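Local structure of pheromone cOB1/lipoprotein, YaeC family (Enterococcus faecalis, 4EF1) at residues A[17-22]-A[218-223]. The protein is a lipoprotein of the NlpA family that probably binds methionine, and is also the precursor of the peptide pheromone cOB1. Sequence-based numbering, arbitrary orientation.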
# COMPACT_ATOMS: atom_id res chain seq x y z
N GLU A 17 10.34 0.24 9.60
CA GLU A 17 11.06 -0.90 10.24
C GLU A 17 12.07 -1.56 9.23
O GLU A 17 13.19 -1.94 9.61
CB GLU A 17 10.08 -1.89 10.85
CG GLU A 17 9.31 -1.33 12.05
CD GLU A 17 8.57 -2.39 12.85
OE1 GLU A 17 8.48 -3.56 12.43
OE2 GLU A 17 8.08 -2.04 13.92
N ILE A 18 11.72 -1.57 7.94
CA ILE A 18 12.61 -2.08 6.89
C ILE A 18 13.82 -1.17 6.77
O ILE A 18 14.97 -1.64 6.82
CB ILE A 18 11.87 -2.20 5.52
CG1 ILE A 18 10.91 -3.40 5.58
CG2 ILE A 18 12.85 -2.40 4.36
CD1 ILE A 18 10.00 -3.55 4.35
N LEU A 19 13.56 0.15 6.71
CA LEU A 19 14.60 1.18 6.66
C LEU A 19 15.56 1.10 7.87
O LEU A 19 16.80 1.08 7.71
CB LEU A 19 13.99 2.56 6.48
CG LEU A 19 13.28 2.78 5.14
CD1 LEU A 19 12.57 4.10 5.11
CD2 LEU A 19 14.25 2.65 3.94
N GLU A 20 15.01 1.05 9.07
CA GLU A 20 15.87 0.90 10.26
C GLU A 20 16.76 -0.32 10.11
O GLU A 20 17.96 -0.25 10.42
CB GLU A 20 15.05 0.79 11.57
CG GLU A 20 14.31 2.06 12.01
CD GLU A 20 15.19 3.26 12.34
OE1 GLU A 20 16.34 3.08 12.79
OE2 GLU A 20 14.74 4.41 12.09
N HIS A 21 16.18 -1.44 9.68
CA HIS A 21 16.92 -2.69 9.53
C HIS A 21 18.11 -2.61 8.60
O HIS A 21 19.14 -3.23 8.86
CB HIS A 21 15.96 -3.84 9.14
CG HIS A 21 16.67 -5.14 8.85
ND1 HIS A 21 17.15 -5.93 9.82
CD2 HIS A 21 17.00 -5.75 7.65
CE1 HIS A 21 17.77 -7.00 9.27
NE2 HIS A 21 17.67 -6.90 7.95
N VAL A 22 17.98 -1.87 7.51
CA VAL A 22 19.07 -1.77 6.53
C VAL A 22 20.12 -0.65 6.84
O VAL A 22 21.12 -0.53 6.12
CB VAL A 22 18.52 -1.64 5.07
CG1 VAL A 22 17.62 -2.84 4.71
CG2 VAL A 22 17.78 -0.34 4.85
N LYS A 218 20.07 4.93 -5.43
CA LYS A 218 20.28 3.65 -6.10
C LYS A 218 20.90 2.62 -5.14
O LYS A 218 20.51 1.48 -5.16
CB LYS A 218 21.09 3.82 -7.39
CG LYS A 218 20.27 4.58 -8.44
CD LYS A 218 20.82 4.60 -9.86
CE LYS A 218 22.14 5.32 -10.04
NZ LYS A 218 22.36 5.62 -11.48
N LYS A 219 21.81 3.05 -4.30
CA LYS A 219 22.42 2.15 -3.29
C LYS A 219 21.34 1.59 -2.37
O LYS A 219 21.33 0.40 -2.05
CB LYS A 219 23.50 2.89 -2.47
CG LYS A 219 24.85 3.02 -3.17
CD LYS A 219 25.77 3.91 -2.38
CE LYS A 219 27.04 4.15 -3.13
NZ LYS A 219 27.95 4.89 -2.22
N LEU A 220 20.44 2.48 -1.94
CA LEU A 220 19.30 2.12 -1.10
C LEU A 220 18.40 1.13 -1.76
O LEU A 220 18.06 0.14 -1.16
CB LEU A 220 18.47 3.34 -0.69
CG LEU A 220 17.19 3.09 0.13
CD1 LEU A 220 17.47 2.37 1.45
CD2 LEU A 220 16.58 4.44 0.37
N VAL A 221 18.00 1.40 -2.99
CA VAL A 221 17.14 0.46 -3.72
C VAL A 221 17.78 -0.92 -3.85
O VAL A 221 17.09 -1.91 -3.71
CB VAL A 221 16.71 1.02 -5.12
CG1 VAL A 221 15.93 -0.04 -5.92
CG2 VAL A 221 15.88 2.27 -4.94
N LYS A 222 19.08 -0.97 -4.15
CA LYS A 222 19.76 -2.23 -4.34
C LYS A 222 19.80 -3.00 -3.01
O LYS A 222 19.57 -4.20 -3.01
CB LYS A 222 21.19 -2.06 -4.87
CG LYS A 222 21.90 -3.40 -5.18
CD LYS A 222 23.32 -3.17 -5.64
CE LYS A 222 24.04 -4.44 -6.03
NZ LYS A 222 25.39 -4.19 -6.58
N VAL A 223 20.08 -2.29 -1.91
CA VAL A 223 20.18 -2.94 -0.57
C VAL A 223 18.81 -3.46 -0.17
O VAL A 223 18.65 -4.63 0.23
CB VAL A 223 20.77 -2.00 0.49
CG1 VAL A 223 20.51 -2.53 1.89
CG2 VAL A 223 22.24 -1.75 0.23
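V22 and V223 form the tighter half of a wholly apolar junction between two helices, a compact example of how branched aliphatic residues join helices that cross nearly at right angles. Both valines point their CB toward the opposite helix, and their CA atoms, 7.3 Å apart, are the closest pair of CA atoms across the two segments. The methyl CG1 of V223 does the touching: it lies 3.9 Å from CB of V22 and 4.0 Å from CG1 of V22, so it rests against the branch point as well as one arm. This methyl stands anti to its own backbone N (chi1 164°), which carries it across the gap, and the two valine side chains run side by side with opposite headings.

The leucines make the second, looser set of contacts. Neither L19 nor L220 starts out directed at the partner helix, yet each brings one methyl across, CD2 of L19 meeting CD1 of L220 at 4.1 Å with the leucine side chains roughly perpendicular. CD1 of L220 also lies 4.4 Å from CG2 of V22, linking the leucine pair to the valine pair.

The axes of the segments 17-22 and 218-223 approach to 11.4 Å, with 100° between their directions, and the contact between them involves these four residues and buries just 148 Å². The same side chains also pack elsewhere in this lobe of the periplasmic-binding-protein fold. L19 and L220 both rest on V8 of strand 4-10, while V22 reaches L33 of strand 31-37, the adjoining edge strand of the mixed sheet. L224 extends the contact along helix 215-225 by touching I18 and V22, and helix 227-236 adds I233 against I18 and V229 against V22.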